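Side-chain contacts in ABC transporter, substrate binding protein (Mannopine) (Agrobacterium fabrum, PDB 5L9S), which is a periplasmic solute-binding protein that probably captures the opine mannopine and hands it to an ABC transporter: residues Y115-N118 with S122-Q125; A216-A219 with G225-Y228; D129-A134 with R140-F145. All blocks are in the same frame, centred on the assembly; numbering follows the deposited sequence.

Contact 1: residues Y115-N118 with S122-Q125. With ACT (acetate ion), chain C.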
ATOM      1  N   TYR A 115     -17.326   2.895  -7.559  1.00 43.37           N
ATOM      2  CA  TYR A 115     -18.406   3.420  -8.385  1.00 43.62           C
ATOM      3  C   TYR A 115     -19.589   3.950  -7.562  1.00 46.83           C
ATOM      4  O   TYR A 115     -19.802   3.512  -6.425  1.00 43.52           O
ATOM      5  CB  TYR A 115     -18.886   2.307  -9.352  1.00 44.48           C
ATOM      6  CG  TYR A 115     -19.169   0.998  -8.650  1.00 44.40           C
ATOM      7  CD1 TYR A 115     -20.357   0.801  -7.954  1.00 46.41           C
ATOM      8  CD2 TYR A 115     -18.228  -0.026  -8.635  1.00 44.37           C
ATOM      9  CE1 TYR A 115     -20.586  -0.364  -7.232  1.00 46.58           C
ATOM     10  CE2 TYR A 115     -18.451  -1.206  -7.919  1.00 44.92           C
ATOM     11  CZ  TYR A 115     -19.645  -1.380  -7.237  1.00 53.26           C
ATOM     12  OH  TYR A 115     -19.891  -2.530  -6.520  1.00 56.85           O
ATOM     13  N   LYS A 116     -20.389   4.864  -8.161  1.00 46.68           N
ATOM     14  CA  LYS A 116     -21.648   5.317  -7.541  1.00 48.89           C
ATOM     15  C   LYS A 116     -22.685   4.256  -7.882  1.00 54.14           C
ATOM     16  O   LYS A 116     -22.753   3.833  -9.036  1.00 53.91           O
ATOM     17  CB  LYS A 116     -22.122   6.682  -8.085  1.00 53.57           C
ATOM     18  CG  LYS A 116     -23.306   7.257  -7.309  1.00 53.01           C
ATOM     19  CD  LYS A 116     -23.675   8.617  -7.758  1.00 73.92           C
ATOM     20  CE  LYS A 116     -24.992   9.076  -7.173  1.00 89.38           C
ATOM     21  NZ  LYS A 116     -25.358  10.444  -7.638  1.00 96.35           N
ATOM     22  N   LEU A 117     -23.469   3.812  -6.896  1.00 52.78           N
ATOM     23  CA  LEU A 117     -24.500   2.799  -7.127  1.00 54.53           C
ATOM     24  C   LEU A 117     -25.603   3.350  -8.022  1.00 66.89           C
ATOM     25  O   LEU A 117     -26.140   4.432  -7.758  1.00 69.48           O
ATOM     26  CB  LEU A 117     -25.085   2.243  -5.815  1.00 53.72           C
ATOM     27  CG  LEU A 117     -24.113   1.782  -4.719  1.00 54.36           C
ATOM     28  CD1 LEU A 117     -24.870   1.412  -3.464  1.00 55.09           C
ATOM     29  CD2 LEU A 117     -23.293   0.602  -5.160  1.00 54.53           C
ATOM     30  N   ASN A 118     -25.877   2.670  -9.133  1.00 67.15           N
ATOM     31  CA  ASN A 118     -26.942   3.121 -10.013  1.00 71.73           C
ATOM     32  C   ASN A 118     -28.213   2.373  -9.694  1.00 78.76           C
ATOM     33  O   ASN A 118     -28.150   1.266  -9.148  1.00 75.79           O
ATOM     34  CB  ASN A 118     -26.560   3.095 -11.494  1.00 77.95           C
ATOM     35  CG  ASN A 118     -25.730   1.925 -11.901  1.00112.79           C
ATOM     36  OD1 ASN A 118     -24.601   2.075 -12.390  1.00108.58           O
ATOM     37  ND2 ASN A 118     -26.246   0.737 -11.650  1.00110.15           N
ATOM     38  N   SER A 122     -26.845  -2.337 -11.876  1.00 71.75           N
ATOM     39  CA  SER A 122     -25.759  -2.773 -12.757  1.00 68.86           C
ATOM     40  C   SER A 122     -24.536  -1.874 -12.570  1.00 67.86           C
ATOM     41  O   SER A 122     -24.477  -0.775 -13.128  1.00 68.91           O
ATOM     42  CB  SER A 122     -26.213  -2.782 -14.217  1.00 73.99           C
ATOM     43  OG  SER A 122     -25.215  -3.339 -15.057  1.00 77.73           O
ATOM     44  N   ASN A 123     -23.555  -2.350 -11.804  1.00 58.69           N
ATOM     45  CA  ASN A 123     -22.348  -1.589 -11.523  1.00 55.38           C
ATOM     46  C   ASN A 123     -21.083  -2.229 -12.115  1.00 58.48           C
ATOM     47  O   ASN A 123     -21.065  -3.443 -12.340  1.00 58.98           O
ATOM     48  CB  ASN A 123     -22.224  -1.354 -10.025  1.00 50.52           C
ATOM     49  CG  ASN A 123     -23.457  -0.754  -9.411  1.00 61.00           C
ATOM     50  OD1 ASN A 123     -24.115  -1.363  -8.585  1.00 62.32           O
ATOM     51  ND2 ASN A 123     -23.805   0.445  -9.823  1.00 49.16           N
ATOM     52  N   PRO A 124     -20.035  -1.429 -12.436  1.00 53.72           N
ATOM     53  CA  PRO A 124     -18.819  -2.031 -13.015  1.00 51.83           C
ATOM     54  C   PRO A 124     -18.068  -2.869 -11.985  1.00 53.09           C
ATOM     55  O   PRO A 124     -17.949  -2.458 -10.829  1.00 50.48           O
ATOM     56  CB  PRO A 124     -17.986  -0.825 -13.472  1.00 53.36           C
ATOM     57  CG  PRO A 124     -18.771   0.383 -13.127  1.00 58.75           C
ATOM     58  CD  PRO A 124     -19.876   0.026 -12.220  1.00 54.98           C
ATOM     59  N   GLN A 125     -17.568  -4.047 -12.389  1.00 48.63           N
ATOM     60  CA  GLN A 125     -16.882  -4.919 -11.432  1.00 44.64           C
ATOM     61  C   GLN A 125     -15.406  -5.179 -11.771  1.00 45.48           C
ATOM     62  O   GLN A 125     -14.663  -5.663 -10.917  1.00 42.57           O
ATOM     63  CB  GLN A 125     -17.669  -6.227 -11.232  1.00 45.76           C
ATOM     64  CG  GLN A 125     -19.061  -6.027 -10.586  1.00 39.02           C
ATOM     65  CD  GLN A 125     -19.014  -5.188  -9.321  1.00 64.45           C
ATOM     66  OE1 GLN A 125     -18.379  -5.532  -8.319  1.00 61.28           O
ATOM     67  NE2 GLN A 125     -19.687  -4.049  -9.335  1.00 60.97           N
TER
HETATM   68  C   ACT C 401     -22.852  -3.102  -4.868  1.00 83.77           C
HETATM   69  O   ACT C 401     -22.036  -2.517  -4.080  1.00 82.54           O
HETATM   70  OXT ACT C 401     -22.713  -3.215  -6.126  1.00 84.18           O
HETATM   71  CH3 ACT C 401     -24.130  -3.740  -4.248  1.00 82.25           C

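Contact 2: residues A216-A219 with G225-Y228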
ATOM      1  N   ALA A 216     -14.614   5.915   3.757  1.00 41.32           N
ATOM      2  CA  ALA A 216     -15.007   7.195   4.378  1.00 42.24           C
ATOM      3  C   ALA A 216     -16.273   7.733   3.740  1.00 45.92           C
ATOM      4  O   ALA A 216     -17.149   8.169   4.475  1.00 49.73           O
ATOM      5  CB  ALA A 216     -13.884   8.212   4.275  1.00 42.52           C
ATOM      6  N   LEU A 217     -16.420   7.612   2.398  1.00 39.30           N
ATOM      7  CA  LEU A 217     -17.623   8.044   1.673  1.00 40.31           C
ATOM      8  C   LEU A 217     -18.843   7.211   2.044  1.00 48.80           C
ATOM      9  O   LEU A 217     -19.932   7.781   2.203  1.00 54.02           O
ATOM     10  CB  LEU A 217     -17.412   8.048   0.147  1.00 39.01           C
ATOM     11  CG  LEU A 217     -16.582   9.215  -0.418  1.00 42.21           C
ATOM     12  CD1 LEU A 217     -15.879   8.813  -1.730  1.00 41.16           C
ATOM     13  CD2 LEU A 217     -17.445  10.478  -0.590  1.00 41.22           C
ATOM     14  N   LYS A 218     -18.675   5.869   2.186  1.00 42.88           N
ATOM     15  CA  LYS A 218     -19.734   4.929   2.562  1.00 43.11           C
ATOM     16  C   LYS A 218     -20.188   5.226   3.980  1.00 47.68           C
ATOM     17  O   LYS A 218     -21.383   5.179   4.251  1.00 49.88           O
ATOM     18  CB  LYS A 218     -19.268   3.459   2.449  1.00 44.86           C
ATOM     19  CG  LYS A 218     -20.425   2.437   2.442  1.00 57.82           C
ATOM     20  CD  LYS A 218     -19.983   1.037   2.071  1.00 71.12           C
ATOM     21  CE  LYS A 218     -21.071   0.237   1.397  1.00 87.99           C
ATOM     22  NZ  LYS A 218     -20.518  -0.685   0.366  1.00 96.48           N
ATOM     23  N   ALA A 219     -19.234   5.546   4.875  1.00 43.73           N
ATOM     24  CA  ALA A 219     -19.477   5.891   6.283  1.00 43.97           C
ATOM     25  C   ALA A 219     -20.212   7.235   6.406  1.00 49.15           C
ATOM     26  O   ALA A 219     -20.943   7.425   7.373  1.00 51.43           O
ATOM     27  CB  ALA A 219     -18.155   5.930   7.040  1.00 43.29           C
ATOM     28  N   GLY A 225     -19.914   1.891  -3.971  1.00 48.45           N
ATOM     29  CA  GLY A 225     -19.502   0.506  -3.938  1.00 46.59           C
ATOM     30  C   GLY A 225     -18.089   0.381  -4.472  1.00 46.04           C
ATOM     31  O   GLY A 225     -17.531   1.338  -5.002  1.00 44.11           O
ATOM     32  N   TRP A 226     -17.502  -0.794  -4.346  1.00 42.30           N
ATOM     33  CA  TRP A 226     -16.179  -1.038  -4.891  1.00 41.31           C
ATOM     34  C   TRP A 226     -16.008  -2.489  -5.221  1.00 44.10           C
ATOM     35  O   TRP A 226     -16.799  -3.327  -4.763  1.00 44.76           O
ATOM     36  CB  TRP A 226     -15.044  -0.516  -3.982  1.00 39.27           C
ATOM     37  CG  TRP A 226     -15.118  -0.991  -2.565  1.00 39.77           C
ATOM     38  CD1 TRP A 226     -14.643  -2.163  -2.059  1.00 41.40           C
ATOM     39  CD2 TRP A 226     -15.698  -0.284  -1.463  1.00 40.39           C
ATOM     40  NE1 TRP A 226     -14.904  -2.236  -0.707  1.00 40.89           N
ATOM     41  CE2 TRP A 226     -15.544  -1.093  -0.316  1.00 43.49           C
ATOM     42  CE3 TRP A 226     -16.352   0.951  -1.337  1.00 42.39           C
ATOM     43  CZ2 TRP A 226     -15.987  -0.693   0.941  1.00 43.39           C
ATOM     44  CZ3 TRP A 226     -16.821   1.330  -0.093  1.00 44.19           C
ATOM     45  CH2 TRP A 226     -16.635   0.516   1.025  1.00 44.45           C
ATOM     46  N   SER A 227     -14.988  -2.788  -6.046  1.00 38.47           N
ATOM     47  CA  SER A 227     -14.667  -4.157  -6.426  1.00 37.27           C
ATOM     48  C   SER A 227     -13.198  -4.507  -6.118  1.00 39.38           C
ATOM     49  O   SER A 227     -12.313  -3.689  -6.367  1.00 37.38           O
ATOM     50  CB  SER A 227     -14.995  -4.365  -7.900  1.00 38.53           C
ATOM     51  OG  SER A 227     -14.491  -5.624  -8.295  1.00 44.67           O
ATOM     52  N   TYR A 228     -12.941  -5.724  -5.600  1.00 37.10           N
ATOM     53  CA  TYR A 228     -11.569  -6.199  -5.312  1.00 35.75           C
ATOM     54  C   TYR A 228     -10.915  -6.868  -6.504  1.00 38.67           C
ATOM     55  O   TYR A 228      -9.758  -7.242  -6.400  1.00 40.25           O
ATOM     56  CB  TYR A 228     -11.498  -7.122  -4.072  1.00 36.04           C
ATOM     57  CG  TYR A 228     -12.049  -6.486  -2.819  1.00 37.27           C
ATOM     58  CD1 TYR A 228     -11.462  -5.347  -2.272  1.00 38.13           C
ATOM     59  CD2 TYR A 228     -13.162  -7.015  -2.184  1.00 38.61           C
ATOM     60  CE1 TYR A 228     -12.009  -4.722  -1.153  1.00 37.63           C
ATOM     61  CE2 TYR A 228     -13.716  -6.399  -1.071  1.00 40.10           C
ATOM     62  CZ  TYR A 228     -13.134  -5.256  -0.555  1.00 45.51           C
ATOM     63  OH  TYR A 228     -13.696  -4.664   0.547  1.00 50.51           O
TER

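Contact 3: residues D129-A134 with R140-F145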
ATOM      1  N   ASP A 129     -14.759  -3.130 -17.332  1.00 53.61           N
ATOM      2  CA  ASP A 129     -16.033  -2.432 -17.202  1.00 54.60           C
ATOM      3  C   ASP A 129     -15.829  -0.918 -17.087  1.00 58.47           C
ATOM      4  O   ASP A 129     -16.661  -0.159 -17.582  1.00 60.41           O
ATOM      5  CB  ASP A 129     -16.815  -2.959 -16.002  1.00 55.57           C
ATOM      6  CG  ASP A 129     -17.297  -4.399 -16.061  1.00 61.84           C
ATOM      7  OD1 ASP A 129     -17.446  -4.954 -17.206  1.00 60.75           O
ATOM      8  OD2 ASP A 129     -17.602  -4.956 -14.983  1.00 67.02           O
ATOM      9  N   MET A 130     -14.701  -0.477 -16.479  1.00 52.77           N
ATOM     10  CA  MET A 130     -14.354   0.954 -16.393  1.00 52.08           C
ATOM     11  C   MET A 130     -14.205   1.527 -17.818  1.00 58.56           C
ATOM     12  O   MET A 130     -14.585   2.670 -18.069  1.00 59.30           O
ATOM     13  CB  MET A 130     -13.073   1.165 -15.556  1.00 51.51           C
ATOM     14  CG  MET A 130     -12.645   2.622 -15.433  1.00 54.21           C
ATOM     15  SD  MET A 130     -11.882   2.987 -13.851  1.00 53.91           S
ATOM     16  CE  MET A 130     -11.709   4.645 -13.951  1.00 52.00           C
ATOM     17  N   TRP A 131     -13.742   0.697 -18.762  1.00 57.01           N
ATOM     18  CA  TRP A 131     -13.582   1.089 -20.162  1.00 59.88           C
ATOM     19  C   TRP A 131     -14.862   0.877 -20.992  1.00 68.67           C
ATOM     20  O   TRP A 131     -14.888   1.226 -22.171  1.00 71.95           O
ATOM     21  CB  TRP A 131     -12.424   0.317 -20.791  1.00 57.91           C
ATOM     22  CG  TRP A 131     -11.143   1.091 -20.830  1.00 58.35           C
ATOM     23  CD1 TRP A 131     -10.587   1.715 -21.914  1.00 63.10           C
ATOM     24  CD2 TRP A 131     -10.251   1.323 -19.728  1.00 55.76           C
ATOM     25  NE1 TRP A 131      -9.398   2.312 -21.556  1.00 61.41           N
ATOM     26  CE2 TRP A 131      -9.165   2.083 -20.221  1.00 60.10           C
ATOM     27  CE3 TRP A 131     -10.274   0.981 -18.365  1.00 54.41           C
ATOM     28  CZ2 TRP A 131      -8.111   2.496 -19.400  1.00 57.61           C
ATOM     29  CZ3 TRP A 131      -9.223   1.384 -17.554  1.00 53.93           C
ATOM     30  CH2 TRP A 131      -8.165   2.144 -18.070  1.00 55.30           C
ATOM     31  N   ASP A 132     -15.907   0.291 -20.390  1.00 65.47           N
ATOM     32  CA  ASP A 132     -17.174  -0.025 -21.064  1.00 67.69           C
ATOM     33  C   ASP A 132     -18.218   1.071 -20.794  1.00 73.42           C
ATOM     34  O   ASP A 132     -19.068   0.932 -19.922  1.00 71.94           O
ATOM     35  CB  ASP A 132     -17.651  -1.410 -20.586  1.00 68.61           C
ATOM     36  CG  ASP A 132     -18.657  -2.137 -21.434  1.00 75.61           C
ATOM     37  OD1 ASP A 132     -19.397  -1.468 -22.171  1.00 76.74           O
ATOM     38  OD2 ASP A 132     -18.731  -3.390 -21.323  1.00 81.30           O
ATOM     39  N   LEU A 133     -18.137   2.167 -21.560  1.00 74.24           N
ATOM     40  CA  LEU A 133     -19.025   3.340 -21.463  1.00 76.68           C
ATOM     41  C   LEU A 133     -20.437   3.060 -21.951  1.00 84.06           C
ATOM     42  O   LEU A 133     -21.382   3.751 -21.534  1.00 86.54           O
ATOM     43  CB  LEU A 133     -18.436   4.531 -22.220  1.00 78.53           C
ATOM     44  CG  LEU A 133     -17.087   5.002 -21.722  1.00 81.23           C
ATOM     45  CD1 LEU A 133     -16.321   5.664 -22.828  1.00 83.69           C
ATOM     46  CD2 LEU A 133     -17.223   5.876 -20.487  1.00 81.63           C
ATOM     47  N   ALA A 134     -20.582   2.048 -22.831  1.00 79.29           N
ATOM     48  CA  ALA A 134     -21.870   1.598 -23.335  1.00 81.13           C
ATOM     49  C   ALA A 134     -22.757   1.091 -22.165  1.00 81.92           C
ATOM     50  O   ALA A 134     -23.807   1.680 -21.900  1.00 84.48           O
ATOM     51  CB  ALA A 134     -21.668   0.501 -24.371  1.00 82.71           C
ATOM     52  N   ARG A 140     -15.324   9.207 -15.696  1.00 58.40           N
ATOM     53  CA  ARG A 140     -14.316   8.391 -15.014  1.00 54.28           C
ATOM     54  C   ARG A 140     -13.371   9.285 -14.203  1.00 55.47           C
ATOM     55  O   ARG A 140     -13.309  10.492 -14.403  1.00 56.16           O
ATOM     56  CB  ARG A 140     -13.488   7.456 -15.947  1.00 53.73           C
ATOM     57  CG  ARG A 140     -14.196   6.694 -17.072  1.00 64.40           C
ATOM     58  CD  ARG A 140     -14.957   5.461 -16.655  1.00 74.69           C
ATOM     59  NE  ARG A 140     -16.375   5.759 -16.752  1.00 75.24           N
ATOM     60  CZ  ARG A 140     -17.347   4.921 -17.083  1.00 76.90           C
ATOM     61  NH1 ARG A 140     -17.078   3.655 -17.368  1.00 56.24           N
ATOM     62  NH2 ARG A 140     -18.591   5.350 -17.154  1.00 64.58           N
ATOM     63  N   SER A 141     -12.633   8.679 -13.296  1.00 51.20           N
ATOM     64  CA  SER A 141     -11.646   9.356 -12.459  1.00 50.56           C
ATOM     65  C   SER A 141     -10.451   8.456 -12.228  1.00 53.62           C
ATOM     66  O   SER A 141     -10.614   7.265 -11.946  1.00 52.01           O
ATOM     67  CB  SER A 141     -12.261   9.787 -11.130  1.00 52.25           C
ATOM     68  OG  SER A 141     -11.276  10.336 -10.270  1.00 57.26           O
ATOM     69  N   PHE A 142      -9.246   9.012 -12.393  1.00 51.48           N
ATOM     70  CA  PHE A 142      -8.007   8.276 -12.146  1.00 49.94           C
ATOM     71  C   PHE A 142      -7.097   9.179 -11.371  1.00 54.14           C
ATOM     72  O   PHE A 142      -7.158  10.383 -11.603  1.00 54.59           O
ATOM     73  CB  PHE A 142      -7.287   7.923 -13.458  1.00 52.68           C
ATOM     74  CG  PHE A 142      -7.727   6.678 -14.173  1.00 53.58           C
ATOM     75  CD1 PHE A 142      -7.440   5.422 -13.654  1.00 54.40           C
ATOM     76  CD2 PHE A 142      -8.380   6.756 -15.397  1.00 57.70           C
ATOM     77  CE1 PHE A 142      -7.839   4.262 -14.325  1.00 55.00           C
ATOM     78  CE2 PHE A 142      -8.779   5.598 -16.068  1.00 60.37           C
ATOM     79  CZ  PHE A 142      -8.498   4.357 -15.532  1.00 55.89           C
ATOM     80  N   PRO A 143      -6.176   8.651 -10.524  1.00 51.18           N
ATOM     81  CA  PRO A 143      -5.210   9.552  -9.873  1.00 51.31           C
ATOM     82  C   PRO A 143      -4.232  10.143 -10.877  1.00 59.98           C
ATOM     83  O   PRO A 143      -3.913   9.549 -11.912  1.00 60.75           O
ATOM     84  CB  PRO A 143      -4.475   8.663  -8.884  1.00 50.19           C
ATOM     85  CG  PRO A 143      -4.663   7.285  -9.365  1.00 53.43           C
ATOM     86  CD  PRO A 143      -5.950   7.241 -10.137  1.00 50.14           C
ATOM     87  N   ASN A 144      -3.806  11.344 -10.585  1.00 60.24           N
ATOM     88  CA  ASN A 144      -2.810  12.043 -11.363  1.00 63.40           C
ATOM     89  C   ASN A 144      -1.715  12.522 -10.430  1.00 71.13           C
ATOM     90  O   ASN A 144      -1.595  13.709 -10.101  1.00 72.67           O
ATOM     91  CB  ASN A 144      -3.396  13.152 -12.244  1.00 65.85           C
ATOM     92  CG  ASN A 144      -2.346  14.012 -12.916  1.00 80.00           C
ATOM     93  OD1 ASN A 144      -1.356  13.514 -13.484  1.00 65.20           O
ATOM     94  ND2 ASN A 144      -2.504  15.320 -12.786  1.00 73.80           N
ATOM     95  N   PHE A 145      -0.984  11.545  -9.924  1.00 68.89           N
ATOM     96  CA  PHE A 145       0.214  11.756  -9.143  1.00 70.68           C
ATOM     97  C   PHE A 145       1.323  11.177 -10.019  1.00 79.43           C
ATOM     98  O   PHE A 145       1.017  10.467 -10.995  1.00 79.53           O
ATOM     99  CB  PHE A 145       0.153  11.193  -7.706  1.00 69.99           C
ATOM    100  CG  PHE A 145      -0.646   9.940  -7.419  1.00 68.29           C
ATOM    101  CD1 PHE A 145      -0.380   8.754  -8.101  1.00 69.34           C
ATOM    102  CD2 PHE A 145      -1.570   9.911  -6.372  1.00 67.70           C
ATOM    103  CE1 PHE A 145      -1.064   7.582  -7.778  1.00 68.09           C
ATOM    104  CE2 PHE A 145      -2.248   8.740  -6.051  1.00 67.78           C
ATOM    105  CZ  PHE A 145      -1.981   7.581  -6.748  1.00 65.29           C
TER

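Contact 1: residues Y115-N118 with S122-Q125
The chain doubles back here, after strand 103-116: residues 115-118 and the loop 122-125 run nearly antiparallel, the contact carried mainly by Y115, N123 and N118, with P124 and Q125 adding less. N123 brings its CB over one face of the Y115 ring, 3.7 Å from the ring centroid and 25° off the ring normal, a CH-pi contact displaced toward the CD1-CE1 edge. The N123 amide is turned almost parallel to that ring, the two planes 9° apart. P124 adds an apolar touch, its CD lying 3.8 Å from Y115 CG. With chi1 at 50°, CG of Y115 sits between the backbone N and the carbonyl carbon, and this carries the ring across the loop. Two partners then meet the hydroxyl: it donates to OXT of a bound acetate at 2.9 Å and receives a weak but straight bond from Q125 NE2 at 3.2 Å. Nearer the turn, N118 ND2 reaches S122 O at 2.8 Å, a weak, bent bond. The acetate, probably from the crystallisation liquor, also approaches L117 CD2 through its O atom. Y115 bonds through its backbone to G225 of strand 224-240 and L117, past the strand end, to K223; on the other flank K116 bonds to R205, just before strand 206-210, while P124 packs on F136 and Q125 N bonds to D129 OD2 of helix 127-130.

Contact 2: residues A216-A219 with G225-Y228
A cation-pi contact on the protein surface joins K218, in the last turn of helix 211-219, to W226 near the start of strand 224-240. The ammonium NZ of K218 stands over one face of the tryptophan, 4.5 Å from the centroid of the six-membered ring and 24° off its normal. The aliphatic chain is just as much a part of it: K218 CD rests 3.5 Å from W226 CH2, and further back CB comes within 4.1 Å of CZ3, so the chain climbs past the CZ3-CH2 edge and only NZ reaches over the face. Its CG is anti to the backbone N (chi1 -164°), and the chain stays extended until it bends at chi4. The opposite end of the indole is tied down by a bond from W226 NE1 to Y228 OH, two residues on, at 3.0 Å. That hydroxyl oxygen lies almost exactly in the indole plane, which is consistent with the bond helping to fix the indole's orientation. The W226 side chain also packs on L211 and A214, earlier in the same helix, and on L112 of strand 103-116. The helix links strand 206-210 to strand 224-240, which run parallel with strand 103-116 antiparallel between them; the contact thus belongs to a beta-alpha-beta crossover of the kind expected in the alpha/beta lobes of periplasmic binding proteins.

Contact 3: residues D129-A134 with R140-F145
M130 and F142 form a Met-aromatic contact where helix 127-130 packs against strand 140-143, in an alpha/beta lobe of the binding-protein fold. This is the tight part. The methyl CE of M130 lies over one face of the phenyl ring, 3.8 Å from its centroid, while SD is more oblique at 4.7 Å. W131 comes in from another direction: its CH2 meets F142 CZ at 3.4 Å, the two ring planes inclined at 57°, and its NE1 is held by K177 O on helix 171-181. R140 makes the polar half. Bent at chi2 and chi3 (-78° and 108°), its chain curls back so that NH1 donates to M130 O at 2.8 Å, approaching from above the carbonyl plane, while NH2 bonds to F136 O and G138 O in the intervening loop. Three main-chain oxygens thus grip the buried guanidinium and probably stabilise its positive charge through their dipoles. The packing thins toward the more exposed edge. L133 is only partly buried and offers a single methyl, and D132 points away from the strand, using OD1 for a weak bond to K135 N. Even here one close touch remains: L133 CD2 lies over the centre of the guanidinium face, 3.5 Å from R140 CZ.

Along the chain the order is contact 1, contact 3, contact 2, and all three reach the same mixed sheet. Contact 1 touches both others, its centre about 11 Å from that of contact 2 and about 12 Å from that of contact 3; contacts 2 and 3, about 16 Å apart between centres, do not touch. Strands 103-116 and 224-240 are neighbours, and Q125 O probably hydrogen-bonds S227 OG, joining contacts 1 and 2; CB of P124 packs on CB of D129, joining 1 and 3. Strand 206-210 bridges strands 103-116 and 140-143. The three thus cluster around one part of the sheet, joining its strands to flanking loops and helices in an open, unliganded structure.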